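Local structure of phosphate binding protein (4JWO) at residues 63-68 / 91-96; 69-74 / 286-291; 96-101 / 113-118; 103-108 / 125-130. The protein probably binds phosphate for transport across the cytoplasmic membrane. All coordinates share one frame; numbering follows the deposited sequence.

Interaction 1 (63-68 / 91-96)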
loop_
_atom_site.group_PDB
_atom_site.type_symbol
_atom_site.label_atom_id
_atom_site.label_comp_id
_atom_site.label_asym_id
_atom_site.label_seq_id
_atom_site.Cartn_x
_atom_site.Cartn_y
_atom_site.Cartn_z
ATOM N N ILE A 63 17.318 16.171 -1.586
ATOM C CA ILE A 63 15.887 15.988 -1.789
ATOM C C ILE A 63 15.291 15.434 -0.501
ATOM O O ILE A 63 15.690 14.367 -0.038
ATOM C CB ILE A 63 15.607 15.009 -2.942
ATOM C CG1 ILE A 63 16.409 15.396 -4.185
ATOM C CG2 ILE A 63 14.118 14.966 -3.272
ATOM C CD1 ILE A 63 16.370 14.349 -5.279
ATOM N N ALA A 64 14.357 16.171 0.089
ATOM C CA ALA A 64 13.674 15.709 1.292
ATOM C C ALA A 64 12.388 14.986 0.913
ATOM O O ALA A 64 11.451 15.615 0.421
ATOM C CB ALA A 64 13.367 16.884 2.210
ATOM N N VAL A 65 12.349 13.671 1.144
ATOM C CA VAL A 65 11.173 12.846 0.854
ATOM C C VAL A 65 10.531 12.414 2.169
ATOM O O VAL A 65 11.232 12.101 3.130
ATOM C CB VAL A 65 11.558 11.578 0.049
ATOM C CG1 VAL A 65 10.309 10.785 -0.358
ATOM C CG2 VAL A 65 12.358 11.957 -1.180
ATOM N N ASP A 66 9.203 12.401 2.216
ATOM C CA ASP A 66 8.487 11.968 3.409
ATOM C C ASP A 66 7.243 11.259 2.923
ATOM O O ASP A 66 7.081 11.063 1.722
ATOM C CB ASP A 66 8.127 13.182 4.276
ATOM C CG ASP A 66 7.873 12.815 5.727
ATOM O OD1 ASP A 66 7.506 11.655 5.993
ATOM O OD2 ASP A 66 8.036 13.696 6.600
ATOM N N GLY A 67 6.371 10.864 3.841
ATOM C CA GLY A 67 5.095 10.308 3.446
ATOM C C GLY A 67 4.748 8.980 4.083
ATOM O O GLY A 67 5.224 8.643 5.173
ATOM N N SER A 68 3.909 8.243 3.361
ATOM C CA SER A 68 3.306 6.973 3.752
ATOM C C SER A 68 4.314 5.872 4.084
ATOM O O SER A 68 5.355 5.754 3.439
ATOM C CB SER A 68 2.437 6.501 2.579
ATOM O OG SER A 68 1.900 5.216 2.782
ATOM N N LEU A 91 19.475 11.907 -0.618
ATOM C CA LEU A 91 18.060 11.690 -0.358
ATOM C C LEU A 91 17.870 11.383 1.120
ATOM O O LEU A 91 18.511 10.481 1.659
ATOM C CB LEU A 91 17.534 10.508 -1.177
ATOM C CG LEU A 91 17.177 10.634 -2.662
ATOM C CD1 LEU A 91 15.955 11.497 -2.851
ATOM C CD2 LEU A 91 18.331 11.159 -3.486
ATOM N N THR A 92 17.005 12.146 1.780
ATOM C CA THR A 92 16.550 11.778 3.113
ATOM C C THR A 92 15.108 11.316 2.981
ATOM O O THR A 92 14.271 12.030 2.427
ATOM C CB THR A 92 16.643 12.945 4.112
ATOM O OG1 THR A 92 15.815 14.028 3.674
ATOM C CG2 THR A 92 18.077 13.428 4.231
ATOM N N VAL A 93 14.822 10.116 3.470
ATOM C CA VAL A 93 13.477 9.572 3.352
ATOM C C VAL A 93 12.879 9.368 4.731
ATOM O O VAL A 93 13.391 8.579 5.527
ATOM C CB VAL A 93 13.452 8.233 2.579
ATOM C CG1 VAL A 93 12.022 7.800 2.331
ATOM C CG2 VAL A 93 14.186 8.361 1.260
ATOM N N ALA A 94 11.791 10.079 5.005
ATOM C CA ALA A 94 11.123 9.980 6.293
ATOM C C ALA A 94 9.791 9.287 6.111
ATOM O O ALA A 94 9.364 9.020 4.986
ATOM C CB ALA A 94 10.920 11.357 6.892
HETATM N N MSE A 95 9.112 9.031 7.222
HETATM C CA MSE A 95 7.892 8.244 7.191
HETATM C C MSE A 95 6.831 8.803 8.128
HETATM O O MSE A 95 6.369 8.113 9.034
HETATM C CB MSE A 95 8.226 6.806 7.580
HETATM C CG MSE A 95 7.254 5.795 7.050
HETATM SE SE MSE A 95 7.806 4.030 7.669
HETATM C CE MSE A 95 7.237 4.234 9.494
ATOM N N SER A 96 6.454 10.057 7.905
ATOM C CA SER A 96 5.507 10.748 8.775
ATOM C C SER A 96 4.066 10.282 8.602
ATOM O O SER A 96 3.200 10.624 9.407
ATOM C CB SER A 96 5.584 12.259 8.544
ATOM O OG SER A 96 6.884 12.721 8.843
HETATM O O HOH W 1 13.062 13.616 4.499
HETATM O O HOH W 2 7.601 7.492 3.061
#

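Interaction 2 (69-74 / 286-291). With SO4 (sulfate ion), chain B.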
loop_
_atom_site.group_PDB
_atom_site.type_symbol
_atom_site.label_atom_id
_atom_site.label_comp_id
_atom_site.label_asym_id
_atom_site.label_seq_id
_atom_site.Cartn_x
_atom_site.Cartn_y
_atom_site.Cartn_z
ATOM N N SER A 69 3.999 5.053 5.086
ATOM C CA SER A 69 4.772 3.842 5.323
ATOM C C SER A 69 4.684 2.899 4.123
ATOM O O SER A 69 5.591 2.091 3.903
ATOM C CB SER A 69 4.291 3.132 6.589
ATOM O OG SER A 69 2.968 2.645 6.386
ATOM N N THR A 70 3.601 2.971 3.344
ATOM C CA THR A 70 3.502 2.094 2.188
ATOM C C THR A 70 4.255 2.589 0.959
ATOM O O THR A 70 4.624 1.802 0.096
ATOM C CB THR A 70 2.037 1.713 1.834
ATOM O OG1 THR A 70 1.280 2.894 1.565
ATOM C CG2 THR A 70 1.398 0.980 2.994
ATOM N N VAL A 71 4.488 3.896 0.877
ATOM C CA VAL A 71 5.282 4.427 -0.220
ATOM C C VAL A 71 6.769 4.418 0.156
ATOM O O VAL A 71 7.627 4.327 -0.720
ATOM C CB VAL A 71 4.792 5.822 -0.658
ATOM C CG1 VAL A 71 5.601 6.343 -1.853
ATOM C CG2 VAL A 71 3.295 5.759 -0.998
ATOM N N PHE A 72 7.057 4.449 1.462
ATOM C CA PHE A 72 8.436 4.390 1.983
ATOM C C PHE A 72 9.354 3.365 1.286
ATOM O O PHE A 72 10.470 3.718 0.906
ATOM C CB PHE A 72 8.431 4.156 3.510
ATOM C CG PHE A 72 9.782 4.302 4.176
ATOM C CD1 PHE A 72 10.272 5.549 4.511
ATOM C CD2 PHE A 72 10.527 3.188 4.521
ATOM C CE1 PHE A 72 11.504 5.689 5.151
ATOM C CE2 PHE A 72 11.759 3.320 5.160
ATOM C CZ PHE A 72 12.247 4.576 5.469
ATOM N N PRO A 73 8.894 2.106 1.095
ATOM C CA PRO A 73 9.821 1.145 0.476
ATOM C C PRO A 73 10.181 1.509 -0.959
ATOM O O PRO A 73 11.301 1.237 -1.395
ATOM C CB PRO A 73 9.048 -0.183 0.511
ATOM C CG PRO A 73 8.000 0.005 1.554
ATOM C CD PRO A 73 7.637 1.462 1.511
ATOM N N ILE A 74 9.243 2.111 -1.684
ATOM C CA ILE A 74 9.528 2.598 -3.027
ATOM C C ILE A 74 10.516 3.753 -2.962
ATOM O O ILE A 74 11.546 3.736 -3.626
ATOM C CB ILE A 74 8.249 3.073 -3.739
ATOM C CG1 ILE A 74 7.265 1.912 -3.889
ATOM C CG2 ILE A 74 8.584 3.685 -5.097
ATOM C CD1 ILE A 74 5.927 2.344 -4.465
ATOM N N LEU A 286 -0.805 3.924 -5.397
ATOM C CA LEU A 286 0.112 4.687 -4.553
ATOM C C LEU A 286 0.626 5.894 -5.315
ATOM O O LEU A 286 0.841 5.819 -6.527
ATOM C CB LEU A 286 1.282 3.811 -4.133
ATOM C CG LEU A 286 0.936 2.566 -3.317
ATOM C CD1 LEU A 286 2.218 1.891 -2.849
ATOM C CD2 LEU A 286 0.060 2.952 -2.128
ATOM N N PHE A 287 0.834 7.002 -4.601
ATOM C CA PHE A 287 1.195 8.266 -5.229
ATOM C C PHE A 287 2.462 8.905 -4.674
ATOM O O PHE A 287 2.819 8.731 -3.507
ATOM C CB PHE A 287 0.052 9.282 -5.102
ATOM C CG PHE A 287 -1.262 8.777 -5.622
ATOM C CD1 PHE A 287 -1.605 8.952 -6.948
ATOM C CD2 PHE A 287 -2.141 8.108 -4.783
ATOM C CE1 PHE A 287 -2.818 8.482 -7.431
ATOM C CE2 PHE A 287 -3.352 7.631 -5.263
ATOM C CZ PHE A 287 -3.684 7.816 -6.587
ATOM N N ILE A 288 3.114 9.667 -5.538
ATOM C CA ILE A 288 4.191 10.563 -5.145
ATOM C C ILE A 288 3.784 11.966 -5.574
ATOM O O ILE A 288 3.355 12.170 -6.712
ATOM C CB ILE A 288 5.514 10.165 -5.829
ATOM C CG1 ILE A 288 6.139 8.964 -5.112
ATOM C CG2 ILE A 288 6.489 11.343 -5.863
ATOM C CD1 ILE A 288 6.872 9.319 -3.818
ATOM N N TYR A 289 3.897 12.927 -4.658
ATOM C CA TYR A 289 3.565 14.324 -4.935
ATOM C C TYR A 289 4.800 15.189 -4.830
ATOM O O TYR A 289 5.639 14.983 -3.956
ATOM C CB TYR A 289 2.549 14.852 -3.916
ATOM C CG TYR A 289 1.142 14.348 -4.103
ATOM C CD1 TYR A 289 0.749 13.118 -3.597
ATOM C CD2 TYR A 289 0.200 15.111 -4.775
ATOM C CE1 TYR A 289 -0.543 12.658 -3.765
ATOM C CE2 TYR A 289 -1.089 14.661 -4.941
ATOM C CZ TYR A 289 -1.456 13.439 -4.438
ATOM O OH TYR A 289 -2.750 12.998 -4.620
ATOM N N THR A 290 4.908 16.169 -5.718
ATOM C CA THR A 290 5.861 17.246 -5.529
ATOM C C THR A 290 5.191 18.501 -6.076
ATOM O O THR A 290 3.977 18.513 -6.248
ATOM C CB THR A 290 7.218 16.946 -6.200
ATOM O OG1 THR A 290 8.170 17.953 -5.833
ATOM C CG2 THR A 290 7.080 16.901 -7.706
ATOM N N THR A 291 5.947 19.562 -6.319
ATOM C CA THR A 291 5.339 20.787 -6.818
ATOM C C THR A 291 6.001 21.222 -8.113
ATOM O O THR A 291 7.100 20.779 -8.433
ATOM C CB THR A 291 5.400 21.926 -5.777
ATOM O OG1 THR A 291 6.710 22.503 -5.762
ATOM C CG2 THR A 291 5.062 21.404 -4.392
HETATM S S SO4 B . -0.341 5.890 5.738
HETATM O O1 SO4 B . -0.882 4.609 6.179
HETATM O O2 SO4 B . -0.509 6.062 4.301
HETATM O O3 SO4 B . -1.068 6.948 6.417
HETATM O O4 SO4 B . 1.090 5.929 6.060
#

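Interaction 3 (96-101 / 113-118). With SO4 (sulfate ion), chain B.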
loop_
_atom_site.group_PDB
_atom_site.type_symbol
_atom_site.label_atom_id
_atom_site.label_comp_id
_atom_site.label_asym_id
_atom_site.label_seq_id
_atom_site.Cartn_x
_atom_site.Cartn_y
_atom_site.Cartn_z
ATOM N N SER A 96 6.454 10.057 7.905
ATOM C CA SER A 96 5.507 10.748 8.775
ATOM C C SER A 96 4.066 10.282 8.602
ATOM O O SER A 96 3.200 10.624 9.407
ATOM C CB SER A 96 5.584 12.259 8.544
ATOM O OG SER A 96 6.884 12.721 8.843
ATOM N N GLY A 97 3.815 9.507 7.552
ATOM C CA GLY A 97 2.471 9.070 7.214
ATOM C C GLY A 97 1.955 9.877 6.037
ATOM O O GLY A 97 2.578 10.857 5.643
ATOM N N THR A 98 0.826 9.477 5.469
ATOM C CA THR A 98 0.275 10.227 4.343
ATOM C C THR A 98 -0.136 11.616 4.796
ATOM O O THR A 98 0.274 12.612 4.206
ATOM C CB THR A 98 -0.922 9.519 3.696
ATOM O OG1 THR A 98 -0.482 8.309 3.061
ATOM C CG2 THR A 98 -1.547 10.414 2.646
ATOM N N GLY A 99 -0.934 11.677 5.858
ATOM C CA GLY A 99 -1.406 12.945 6.381
ATOM C C GLY A 99 -0.282 13.746 7.008
ATOM O O GLY A 99 -0.208 14.965 6.838
ATOM N N GLY A 100 0.589 13.060 7.743
ATOM C CA GLY A 100 1.746 13.700 8.340
ATOM C C GLY A 100 2.656 14.263 7.269
ATOM O O GLY A 100 3.176 15.362 7.402
ATOM N N GLY A 101 2.840 13.502 6.191
ATOM C CA GLY A 101 3.639 13.962 5.071
ATOM C C GLY A 101 3.027 15.166 4.373
ATOM O O GLY A 101 3.726 16.101 3.999
ATOM N N THR A 113 6.360 14.059 -1.312
ATOM C CA THR A 113 5.645 13.275 -0.314
ATOM C C THR A 113 4.907 12.082 -0.929
ATOM O O THR A 113 4.303 12.189 -2.001
ATOM C CB THR A 113 4.727 14.165 0.562
ATOM O OG1 THR A 113 4.323 13.437 1.728
ATOM C CG2 THR A 113 3.508 14.642 -0.214
ATOM N N GLY A 114 4.998 10.944 -0.251
ATOM C CA GLY A 114 4.368 9.706 -0.698
ATOM C C GLY A 114 3.018 9.557 -0.027
ATOM O O GLY A 114 2.894 9.800 1.173
ATOM N N ALA A 115 2.000 9.173 -0.791
ATOM C CA ALA A 115 0.645 9.116 -0.259
ATOM C C ALA A 115 -0.008 7.793 -0.602
ATOM O O ALA A 115 0.112 7.314 -1.730
ATOM C CB ALA A 115 -0.182 10.256 -0.815
ATOM N N SER A 116 -0.699 7.206 0.371
ATOM C CA SER A 116 -1.405 5.957 0.105
ATOM C C SER A 116 -2.843 6.242 -0.311
ATOM O O SER A 116 -3.637 5.331 -0.493
ATOM C CB SER A 116 -1.381 5.049 1.325
ATOM O OG SER A 116 -2.109 5.628 2.385
ATOM N N ARG A 117 -3.160 7.517 -0.476
ATOM C CA ARG A 117 -4.464 7.940 -0.967
ATOM C C ARG A 117 -4.243 9.263 -1.660
ATOM O O ARG A 117 -3.249 9.936 -1.388
ATOM C CB ARG A 117 -5.432 8.141 0.198
ATOM C CG ARG A 117 -4.887 9.062 1.272
ATOM C CD ARG A 117 -5.979 9.806 2.012
ATOM N NE ARG A 117 -5.427 10.582 3.124
ATOM C CZ ARG A 117 -4.842 11.767 2.990
ATOM N NH1 ARG A 117 -4.741 12.319 1.787
ATOM N NH2 ARG A 117 -4.359 12.401 4.056
ATOM N N PRO A 118 -5.165 9.657 -2.543
ATOM C CA PRO A 118 -5.025 10.978 -3.157
ATOM C C PRO A 118 -5.104 12.086 -2.109
ATOM O O PRO A 118 -5.736 11.913 -1.061
ATOM C CB PRO A 118 -6.235 11.057 -4.085
ATOM C CG PRO A 118 -6.604 9.640 -4.358
ATOM C CD PRO A 118 -6.322 8.919 -3.079
HETATM S S SO4 B . -0.341 5.890 5.738
HETATM O O1 SO4 B . -0.882 4.609 6.179
HETATM O O2 SO4 B . -0.509 6.062 4.301
HETATM O O3 SO4 B . -1.068 6.948 6.417
HETATM O O4 SO4 B . 1.090 5.929 6.060
HETATM O O HOH W 3 1.898 12.279 1.940
#

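Interaction 4 (103-108 / 125-130)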
loop_
_atom_site.group_PDB
_atom_site.type_symbol
_atom_site.label_atom_id
_atom_site.label_comp_id
_atom_site.label_asym_id
_atom_site.label_seq_id
_atom_site.Cartn_x
_atom_site.Cartn_y
_atom_site.Cartn_z
ATOM N N LYS A 103 1.147 17.305 5.788
ATOM C CA LYS A 103 1.235 18.415 6.741
ATOM C C LYS A 103 2.561 19.146 6.591
ATOM O O LYS A 103 2.618 20.371 6.667
ATOM C CB LYS A 103 1.074 17.921 8.186
ATOM C CG LYS A 103 -0.367 17.659 8.632
ATOM C CD LYS A 103 -0.417 17.042 10.033
ATOM C CE LYS A 103 -1.844 16.963 10.573
ATOM N NZ LYS A 103 -1.887 16.375 11.952
ATOM N N LYS A 104 3.631 18.384 6.395
ATOM C CA LYS A 104 4.946 18.960 6.159
ATOM C C LYS A 104 5.051 19.528 4.752
ATOM O O LYS A 104 5.773 20.489 4.511
ATOM C CB LYS A 104 6.045 17.920 6.391
ATOM C CG LYS A 104 6.088 17.359 7.803
ATOM C CD LYS A 104 7.505 16.946 8.180
ATOM C CE LYS A 104 7.555 16.272 9.542
ATOM N NZ LYS A 104 8.952 15.943 9.948
ATOM N N PHE A 105 4.327 18.912 3.827
ATOM C CA PHE A 105 4.250 19.368 2.447
ATOM C C PHE A 105 3.626 20.753 2.409
ATOM O O PHE A 105 4.141 21.660 1.765
ATOM C CB PHE A 105 3.385 18.387 1.657
ATOM C CG PHE A 105 3.457 18.554 0.159
ATOM C CD1 PHE A 105 4.602 18.209 -0.541
ATOM C CD2 PHE A 105 2.358 19.015 -0.551
ATOM C CE1 PHE A 105 4.655 18.332 -1.926
ATOM C CE2 PHE A 105 2.403 19.142 -1.938
ATOM C CZ PHE A 105 3.554 18.799 -2.626
ATOM N N ILE A 106 2.512 20.903 3.116
ATOM C CA ILE A 106 1.803 22.178 3.198
ATOM C C ILE A 106 2.646 23.221 3.939
ATOM O O ILE A 106 2.642 24.400 3.580
ATOM C CB ILE A 106 0.418 22.007 3.873
ATOM C CG1 ILE A 106 -0.525 21.240 2.944
ATOM C CG2 ILE A 106 -0.193 23.353 4.241
ATOM C CD1 ILE A 106 -1.678 20.558 3.661
ATOM N N ALA A 107 3.381 22.780 4.957
ATOM C CA ALA A 107 4.270 23.669 5.706
ATOM C C ALA A 107 5.570 23.959 4.948
ATOM O O ALA A 107 6.426 24.708 5.432
ATOM C CB ALA A 107 4.571 23.087 7.085
ATOM N N GLU A 108 5.704 23.360 3.765
ATOM C CA GLU A 108 6.848 23.569 2.874
ATOM C C GLU A 108 8.181 23.186 3.509
ATOM O O GLU A 108 9.183 23.881 3.341
ATOM C CB GLU A 108 6.882 25.010 2.358
ATOM C CG GLU A 108 5.663 25.369 1.522
ATOM C CD GLU A 108 5.810 26.690 0.797
ATOM O OE1 GLU A 108 5.629 27.749 1.436
ATOM O OE2 GLU A 108 6.112 26.665 -0.416
ATOM N N ALA A 125 -6.873 22.406 -0.809
ATOM C CA ALA A 125 -7.206 23.807 -0.571
ATOM C C ALA A 125 -6.120 24.494 0.254
ATOM O O ALA A 125 -5.796 25.654 0.007
ATOM C CB ALA A 125 -8.560 23.936 0.113
ATOM N N GLU A 126 -5.559 23.782 1.229
ATOM C CA GLU A 126 -4.471 24.334 2.040
ATOM C C GLU A 126 -3.254 24.588 1.163
ATOM O O GLU A 126 -2.536 25.568 1.346
ATOM C CB GLU A 126 -4.103 23.408 3.212
ATOM C CG GLU A 126 -5.147 23.345 4.319
ATOM C CD GLU A 126 -4.618 22.740 5.613
ATOM O OE1 GLU A 126 -3.411 22.894 5.906
ATOM O OE2 GLU A 126 -5.415 22.116 6.346
ATOM N N CYS A 127 -3.032 23.694 0.203
ATOM C CA CYS A 127 -1.953 23.863 -0.759
ATOM C C CYS A 127 -2.175 25.099 -1.623
ATOM O O CYS A 127 -1.297 25.957 -1.727
ATOM C CB CYS A 127 -1.811 22.618 -1.637
ATOM S SG CYS A 127 -0.995 21.242 -0.800
ATOM N N LYS A 128 -3.355 25.194 -2.226
ATOM C CA LYS A 128 -3.668 26.312 -3.109
ATOM C C LYS A 128 -3.557 27.645 -2.381
ATOM O O LYS A 128 -3.038 28.604 -2.936
ATOM C CB LYS A 128 -5.056 26.165 -3.736
ATOM C CG LYS A 128 -5.139 25.077 -4.799
ATOM C CD LYS A 128 -6.344 25.262 -5.713
ATOM C CE LYS A 128 -6.130 26.410 -6.681
ATOM N NZ LYS A 128 -6.666 26.095 -8.035
ATOM N N ALA A 129 -4.026 27.685 -1.136
ATOM C CA ALA A 129 -3.990 28.913 -0.340
ATOM C C ALA A 129 -2.565 29.418 -0.151
ATOM O O ALA A 129 -2.348 30.611 0.045
ATOM C CB ALA A 129 -4.656 28.693 1.005
ATOM N N LYS A 130 -1.598 28.506 -0.216
ATOM C CA LYS A 130 -0.199 28.855 0.021
ATOM C C LYS A 130 0.597 29.000 -1.269
ATOM O O LYS A 130 1.817 29.126 -1.241
ATOM C CB LYS A 130 0.462 27.818 0.933
ATOM C CG LYS A 130 0.157 28.011 2.407
ATOM C CD LYS A 130 0.566 26.793 3.213
ATOM C CE LYS A 130 0.406 27.036 4.701
ATOM N NZ LYS A 130 1.305 28.114 5.205
HETATM O O HOH W 4 3.952 26.826 4.021
HETATM O O HOH W 5 3.379 29.688 1.012
#

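Interaction 1 (63-68 / 91-96)
Leu-91 meets Ile-63 through its CD1 methyl, 3.5 Å from Ile-63 CB; the two side chains lie side by side and point the same way, and that methyl also reaches Val-65 CG2. At Thr-92 the backbone alternates as a parallel pair does: Thr-92 N binds Ile-63 O at 3.2 Å, and Thr-92 O receives Val-65 N at 2.8 Å. Thr-92 OG1, between the backbone N and the carbonyl carbon (chi1 61°), packs beside Ala-64 and shares a water with Val-65 O. Val-93 returns to the face of Leu-91, its CG2 4.3 Å from Val-65 CB. Ala-94 N then bonds to Val-65 O at 2.8 Å, while Ala-94 CB rests on the Asp-66 carboxylate. Ser-96 holds that buried carboxylate twice, N to Asp-66 OD1 at 2.7 Å and OG to Asp-66 OD2 at 2.7 Å, each on a syn lone pair. Gly-67 N adds a bond to OD1 from the anti side, tilted 25° out of the carboxylate plane, and the three together fix the group's rotation. In this beta-alpha-beta unit helix 72-85 covers Val-65, Leu-91 and Val-93, strand 112-115 pairs with strand 61-67 along its other edge, and Lys-104 of helix 98-106 touches Asp-66 and Ser-96.

Interaction 2 (69-74 / 286-291)
Behind the anion site, where the chain runs into helix 72-85, Val-71 and its neighbours pack on segment 286-291 of strand 283-291 by apolar contact, with no hydrogen bond crossing between the segments. Val-71 has CG1 anti to the backbone N (chi1 -178°), and this methyl lies 3.8 Å from Ile-288 CD1. Its other methyl, CG2, sits 4.2 Å from Leu-286 CB and 3.9 Å from Phe-287 O. Leu-286 sends both methyls to Thr-70 and Ile-74: CD1 is 3.8 Å from Thr-70 O and also meets Ile-74 CD1, at 4.1 Å, while CD2 approaches Thr-70 OG1, the Thr-70 and Leu-286 side chains crossing at about a right angle. Thr-70 OG1 and O have partners elsewhere, the hydroxyls of Ser-68 and Tyr-321. Leu-307 of helix 298-308 touches both Ile-74 and Ile-288, extending the same buried layer. Toward the anion, Ser-69 N donates to sulfate O4 at 3.2 Å. An oxyanion held by a backbone N-H just ahead of a helix, together with the hydroxyls of Ser-68, Thr-98 and Ser-116, is consistent with the ligand cleft of a periplasmic binding protein fold; the sulfate, probably from the crystallisation liquor, may stand where phosphate binds.

Interaction 3 (96-101 / 113-118)
A threonine methyl lying over the face of a guanidinium is the odd feature here: Thr-98 CG2 stands 3.6 Å above the plane of Arg-117, over its centre, and touches Ala-115 CB as well. The group is held by others too, since Arg-117 NH1 donates in its own plane to Pro-118 O at 3.0 Å and NH2 forms a salt bridge with Glu-123. An alanine at Arg-117 would strip the cover from the Thr-98 methyl and would probably leave the Glu-123 carboxylate without its mate. With CG2 anti to the backbone N, Thr-98 OG1 lies beside that N (chi1 -67°); it accepts an almost straight bond from Ser-116 N at 2.9 Å and donates to sulfate O2 at 2.6 Å. In the conformer described, Ser-116 OG also donates to O2, at a doubtfully short distance. Thr-98 N points at sulfate O3, 3.3 Å away, just after the N-cap Gly-97, so the anion sits at the N-terminus of helix 98-106, where the helix dipole would probably help hold it, consistent with the helix N-termini that hold phosphate in PstS-type binding proteins. Further along, Gly-101 packs directly on Thr-113 OG1, where a CB would clash. One water joins Thr-98 O, Thr-113 OG1 and Gly-114 O, donating to both carbonyls.

Interaction 4 (103-108 / 125-130)
The Phe-105 ring presents its edge to Cys-127: the sulfur SG lies near the ring plane, 80° off the ring normal, 4.0 Å from Phe-105 CD2. This sulfur-aromatic contact joins the C-terminal ends of helices 98-106 and 121-129, which follow the sheet strands 89-93 and 112-115 in turn in the alternating strand-helix order of this lobe. Between the helices Ile-106 carries most of the packing. Its CG1, anti to the carbonyl carbon (chi1 -70°), rests 3.8 Å from Cys-127 SG. Glu-126 and Lys-130 both cross the isoleucine at about a right angle, but they touch it differently. Glu-126 brings CB, 3.8 Å from Ile-106 CD1, and carboxylate OE1, 3.7 Å from Ile-106 CG2. Lys-130 lays its aliphatic carbons CD and CE on the residue, with CD 3.7 Å from Ile-106 CG2 and 3.2 Å from Ile-106 O. An alanine at Ile-106 would remove CG1, CG2 and CD1 and would probably open a gap beside Cys-127 SG, with the Lys-130 chain less restrained. Helix 98-106 ends in a Schellman motif at Glu-108, whose positive phi turns the chain. Glu-108 OE1 and Lys-130 NZ are 5.7 Å apart and meet through a water that also donates to Ile-106 O. A second water donates both to Glu-108 OE1 and, at 2.8 Å, to Lys-130 O.

In the fold
Interactions 2 and 3, their centres about 7 Å apart, both reach the sulfate, and Ser-68 of interaction 1 adds its OG to the same anion; the loop at Ser-68 and Ser-69, the start of helix 98-106 and the loop at Ser-116 all bond to it. Interactions 1 and 3 share Ser-96, their centres about 10 Å apart, and are stitched by Ser-68 N to Gly-114 O, probably a hydrogen bond, at 2.9 Å. Strand 112-115 likewise joins interaction 3 to the strand of interaction 2, with Tyr-289 N 2.8 Å from Thr-113 O. Interaction 4 lies farther from this site, about 13 Å from interaction 3 between centres, linked to it by helix 98-106 and by Phe-105 against Thr-113; Phe-105 also packs on Thr-291.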